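PDB 3BB8: CDP-4-keto-6-deoxy-D-glucose-3-dehydrase, which probably removes the C-3 hydroxyl of a CDP-linked 4-keto-6-deoxyglucose with a vitamin B6 cofactor, in the making of lipopolysaccharide sugars. Local coordinates for residues 314-319 against 420-425; 50-55 against 61-66. The protein carries 1 engineered substitution. All blocks are in the same frame, centred on the assembly; numbering follows the deposited sequence.

Interaction 1: 314-319 against 420-425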
# COMPACT_ATOMS: atom_id res chain seq x y z
N LYS A 314 -9.11 -25.07 14.42
CA LYS A 314 -9.13 -26.50 14.14
C LYS A 314 -10.26 -27.17 14.92
O LYS A 314 -10.94 -28.06 14.42
CB LYS A 314 -7.79 -27.13 14.52
CG LYS A 314 -6.63 -26.69 13.66
CD LYS A 314 -5.35 -27.37 14.10
CE LYS A 314 -4.18 -26.96 13.25
NZ LYS A 314 -2.90 -27.51 13.77
N ALA A 315 -10.45 -26.72 16.16
CA ALA A 315 -11.48 -27.25 17.04
C ALA A 315 -12.87 -27.02 16.45
O ALA A 315 -13.63 -27.96 16.22
CB ALA A 315 -11.39 -26.58 18.42
N ASN A 316 -13.19 -25.75 16.20
CA ASN A 316 -14.48 -25.39 15.62
C ASN A 316 -14.75 -26.14 14.32
O ASN A 316 -15.89 -26.49 14.03
CB ASN A 316 -14.53 -23.88 15.37
CG ASN A 316 -14.63 -23.08 16.66
OD1 ASN A 316 -14.72 -21.85 16.64
ND2 ASN A 316 -14.63 -23.78 17.78
N PHE A 317 -13.70 -26.39 13.54
CA PHE A 317 -13.86 -27.11 12.29
C PHE A 317 -14.31 -28.55 12.54
O PHE A 317 -15.28 -29.02 11.94
CB PHE A 317 -12.54 -27.15 11.51
CG PHE A 317 -12.61 -27.96 10.25
CD1 PHE A 317 -12.99 -27.37 9.05
CD2 PHE A 317 -12.28 -29.31 10.26
CE1 PHE A 317 -13.04 -28.11 7.88
CE2 PHE A 317 -12.33 -30.06 9.08
CZ PHE A 317 -12.71 -29.46 7.89
N LYS A 318 -13.59 -29.25 13.41
CA LYS A 318 -13.89 -30.63 13.73
C LYS A 318 -15.30 -30.74 14.29
O LYS A 318 -16.09 -31.58 13.85
CB LYS A 318 -12.88 -31.16 14.75
CG LYS A 318 -12.89 -32.67 14.93
CD LYS A 318 -11.72 -33.12 15.78
CE LYS A 318 -11.54 -34.63 15.74
NZ LYS A 318 -10.31 -35.05 16.47
N TYR A 319 -15.62 -29.87 15.24
CA TYR A 319 -16.93 -29.85 15.86
C TYR A 319 -18.02 -29.66 14.81
O TYR A 319 -18.83 -30.55 14.57
CB TYR A 319 -16.98 -28.71 16.89
CG TYR A 319 -18.24 -28.67 17.72
CD1 TYR A 319 -18.50 -29.65 18.67
CD2 TYR A 319 -19.15 -27.63 17.57
CE1 TYR A 319 -19.65 -29.59 19.47
CE2 TYR A 319 -20.31 -27.57 18.35
CZ TYR A 319 -20.55 -28.55 19.30
OH TYR A 319 -21.68 -28.48 20.08
N ASP A 420 -22.06 -22.60 21.19
CA ASP A 420 -23.46 -22.21 21.13
C ASP A 420 -23.75 -21.56 19.79
O ASP A 420 -24.86 -21.66 19.27
CB ASP A 420 -23.81 -21.27 22.27
CG ASP A 420 -24.02 -22.00 23.58
OD1 ASP A 420 -23.04 -22.59 24.10
OD2 ASP A 420 -25.16 -22.00 24.09
N HIS A 421 -22.73 -20.90 19.24
CA HIS A 421 -22.84 -20.25 17.94
C HIS A 421 -22.99 -21.35 16.89
O HIS A 421 -23.93 -21.36 16.11
CB HIS A 421 -21.56 -19.45 17.63
CG HIS A 421 -21.48 -18.13 18.33
ND1 HIS A 421 -22.28 -17.06 17.99
CD2 HIS A 421 -20.69 -17.71 19.35
CE1 HIS A 421 -21.99 -16.03 18.77
NE2 HIS A 421 -21.03 -16.40 19.60
N LEU A 422 -22.05 -22.28 16.91
CA LEU A 422 -22.03 -23.38 15.96
C LEU A 422 -23.25 -24.29 16.05
O LEU A 422 -23.83 -24.66 15.02
CB LEU A 422 -20.76 -24.20 16.12
CG LEU A 422 -19.45 -23.43 15.91
CD1 LEU A 422 -18.27 -24.39 16.01
CD2 LEU A 422 -19.46 -22.74 14.56
N ASP A 423 -23.64 -24.66 17.27
CA ASP A 423 -24.80 -25.52 17.45
C ASP A 423 -26.01 -24.85 16.82
O ASP A 423 -26.83 -25.51 16.18
CB ASP A 423 -25.04 -25.77 18.95
CG ASP A 423 -24.12 -26.82 19.53
OD1 ASP A 423 -23.88 -26.80 20.75
OD2 ASP A 423 -23.63 -27.68 18.76
N TYR A 424 -26.11 -23.53 16.99
CA TYR A 424 -27.22 -22.79 16.42
C TYR A 424 -27.21 -22.89 14.90
O TYR A 424 -28.25 -23.07 14.27
CB TYR A 424 -27.16 -21.32 16.83
CG TYR A 424 -28.16 -20.46 16.09
CD1 TYR A 424 -29.52 -20.53 16.39
CD2 TYR A 424 -27.76 -19.63 15.04
CE1 TYR A 424 -30.46 -19.79 15.67
CE2 TYR A 424 -28.69 -18.89 14.32
CZ TYR A 424 -30.03 -18.97 14.64
OH TYR A 424 -30.95 -18.24 13.93
N VAL A 425 -26.02 -22.76 14.31
CA VAL A 425 -25.88 -22.85 12.87
C VAL A 425 -26.34 -24.22 12.40
O VAL A 425 -27.11 -24.33 11.44
CB VAL A 425 -24.40 -22.62 12.43
CG1 VAL A 425 -24.19 -23.07 11.00
CG2 VAL A 425 -24.06 -21.15 12.57
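Tyr319 and Asn316 face Leu422 and Asp423 where two helices of the aspartate aminotransferase fold lie side by side. Helix 293-323 is the long helix of the fold and helix 419-432 belongs to the C-terminal part of the chain. The segments 314-319 and 420-425 run the same way, 29° from parallel, with axes 10.9 Å apart at closest, a wide spacing bridged by side chains. Tyr319 spans much of the gap. Its ring carbon CG lies opposite the backbone N (chi1 -174°), which sends the ring out toward helix 419-432 with the hydroxyl leading. Leu422 comes back the other way: its methyl CD1 sits at the edge of the tyrosine ring, near the ring plane, 3.7 Å from Tyr319 CD2. The contact is therefore edge against methyl, not methyl over face. The side chains of Leu422 and Asn316 cross at about a right angle, with Leu422 CD1 3.8 Å from Asn316 CB and also against the asparagine backbone O, so one methyl touches residues three apart on helix 293-323. Both Leu422 and Asn316 are buried, while Tyr319 and Asp423 form the more open side of the contact. Outside the pair, the ring of Tyr319 also stacks with that of His419, at the start of helix 419-432. Phe317 points away from this contact and stacks on Trp344, so helix 293-323 is packed on that flank too. The carboxylate of Asp423 meets the tyrosine across its end, its plane turned 53° from the ring, with carbon CG close to the ring plane. The phenol donates: Tyr319 OH makes a hydrogen bond to Asp423 OD2 at a modelled 2.5 Å, very short and of doubtful exact length, while Asp423 OD1 lies 2.8 Å from the same OH.

Interaction 2: 50-55 against 61-66; sequences VEASLD and GRFNDA
Arg62 reaches from the first turn of helix 62-75 to Glu51 and Asp55 on helix 43-55, tying together a helical hairpin near the N-terminal end of the aspartate aminotransferase fold. From CB the chain runs straight: CG stands opposite the backbone N (chi1 168°), and the rest stays extended to NE, carrying the charge across the gap. CD is the first atom to touch, 3.5 Å from Asp55 OD2. Over CZ lies the ring of the next residue, Phe63, whose own CZ sits 3.6 Å above the guanidinium plane and over its centre, so an aromatic edge atom backs one face of the guanidinium. The two terminal nitrogens then part company. NH1 turns to Asp55, whose carboxylate is nearly coplanar with the guanidinium (21° between planes); OD2 accepts through its syn lone pair at 2.9 Å, within a salt bridge. NH2 goes to Glu51, whose carboxylate stands almost upright, its plane at 83° to that of the guanidinium; this second salt bridge includes only a weak hydrogen bond. Asp55 has another charged partner, since its OD1 pairs with Arg7 of helix 6-15, and the carboxylate thus joins three helices. Beneath the polar layer Phe63 packs on helix 43-55, with CZ 3.5 Å from Glu51 CB and CE1 3.6 Å from Ala52 CB. Ala296 and Ala297 of helix 293-323 lie behind Phe63 and Ala52, and Asp293 accepts hydrogen bonds from the backbone N of Gly61, Phe63 and Asn64, holding the start of helix 62-75. On another flank, Val50 and Leu54 pack against Val50 and Leu46 of the second subunit. At the tip of the arginine, NH2 ends 2.9 Å from Glu51 OE1.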
# COMPACT_ATOMS: atom_id res chain seq x y z
N VAL A 50 -1.57 2.21 21.48
CA VAL A 50 -1.45 3.46 22.21
C VAL A 50 0.03 3.77 22.41
O VAL A 50 0.45 4.91 22.26
CB VAL A 50 -2.18 3.39 23.57
CG1 VAL A 50 -1.74 4.54 24.47
CG2 VAL A 50 -3.68 3.49 23.35
N GLU A 51 0.81 2.74 22.73
CA GLU A 51 2.24 2.93 22.92
C GLU A 51 2.84 3.51 21.66
O GLU A 51 3.54 4.54 21.71
CB GLU A 51 2.93 1.60 23.24
CG GLU A 51 2.86 1.24 24.71
CD GLU A 51 4.19 0.74 25.24
OE1 GLU A 51 4.61 -0.38 24.87
OE2 GLU A 51 4.83 1.49 26.01
N ALA A 52 2.57 2.87 20.52
CA ALA A 52 3.08 3.32 19.24
C ALA A 52 2.60 4.74 18.96
O ALA A 52 3.35 5.57 18.46
CB ALA A 52 2.61 2.38 18.14
N SER A 53 1.34 5.03 19.28
CA SER A 53 0.80 6.36 19.05
C SER A 53 1.60 7.38 19.86
O SER A 53 1.93 8.45 19.36
CB SER A 53 -0.67 6.43 19.47
OG SER A 53 -1.47 5.52 18.73
N LEU A 54 1.91 7.03 21.10
CA LEU A 54 2.66 7.92 21.97
C LEU A 54 4.10 8.09 21.50
O LEU A 54 4.67 9.18 21.63
CB LEU A 54 2.62 7.40 23.41
CG LEU A 54 1.22 7.37 24.05
CD1 LEU A 54 1.33 6.83 25.46
CD2 LEU A 54 0.61 8.76 24.06
N ASP A 55 4.68 7.02 20.96
CA ASP A 55 6.06 7.06 20.46
C ASP A 55 6.28 8.25 19.54
O ASP A 55 7.36 8.84 19.53
CB ASP A 55 6.38 5.77 19.70
CG ASP A 55 6.66 4.61 20.62
OD1 ASP A 55 6.35 4.74 21.82
OD2 ASP A 55 7.18 3.56 20.15
N GLY A 61 9.20 0.93 13.02
CA GLY A 61 10.34 1.03 13.91
C GLY A 61 10.35 -0.04 14.97
O GLY A 61 10.38 -1.23 14.67
N ARG A 62 10.34 0.41 16.22
CA ARG A 62 10.35 -0.45 17.39
C ARG A 62 9.40 -1.64 17.25
O ARG A 62 9.83 -2.79 17.26
CB ARG A 62 9.98 0.41 18.60
CG ARG A 62 9.67 -0.29 19.89
CD ARG A 62 9.13 0.76 20.87
NE ARG A 62 8.61 0.17 22.10
CZ ARG A 62 7.74 0.77 22.90
NH1 ARG A 62 7.28 1.98 22.61
NH2 ARG A 62 7.32 0.15 24.00
N PHE A 63 8.11 -1.36 17.10
CA PHE A 63 7.14 -2.44 16.96
C PHE A 63 7.26 -3.26 15.68
O PHE A 63 7.16 -4.49 15.73
CB PHE A 63 5.72 -1.89 17.08
CG PHE A 63 5.40 -1.34 18.43
CD1 PHE A 63 5.47 0.02 18.68
CD2 PHE A 63 5.04 -2.20 19.47
CE1 PHE A 63 5.18 0.53 19.93
CE2 PHE A 63 4.75 -1.71 20.73
CZ PHE A 63 4.82 -0.34 20.97
N ASN A 64 7.50 -2.60 14.55
CA ASN A 64 7.63 -3.32 13.30
C ASN A 64 8.79 -4.30 13.36
O ASN A 64 8.72 -5.38 12.79
CB ASN A 64 7.82 -2.37 12.12
CG ASN A 64 7.80 -3.11 10.77
OD1 ASN A 64 6.75 -3.61 10.35
ND2 ASN A 64 8.95 -3.18 10.11
N ASP A 65 9.86 -3.91 14.05
CA ASP A 65 11.03 -4.78 14.19
C ASP A 65 10.65 -6.00 15.00
O ASP A 65 10.97 -7.13 14.64
CB ASP A 65 12.19 -4.07 14.90
CG ASP A 65 12.79 -2.95 14.08
OD1 ASP A 65 12.88 -3.10 12.84
OD2 ASP A 65 13.19 -1.93 14.68
N ALA A 66 9.96 -5.76 16.11
CA ALA A 66 9.51 -6.83 16.99
C ALA A 66 8.57 -7.79 16.25
O ALA A 66 8.70 -9.01 16.35
CB ALA A 66 8.81 -6.25 18.22

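From the N terminus, interaction 2 comes first: helix 62-75 turns back along helix 43-55 and only five residues form the loop it closes. Interaction 1 opens much later, joining 314-319 to 420-425 around a loop of 100 residues. The two are in series, neither nested nor crossed, and do not touch; their centres are about 36 Å apart. Helix 293-323 connects them: its first turns back the N-terminal hairpin through Asp293, Ala296 and Ala297, while its later part meets helix 419-432. Between them in sequence lie most of the central mixed sheet and the engineered Lys220 of the pyridoxal phosphate pocket.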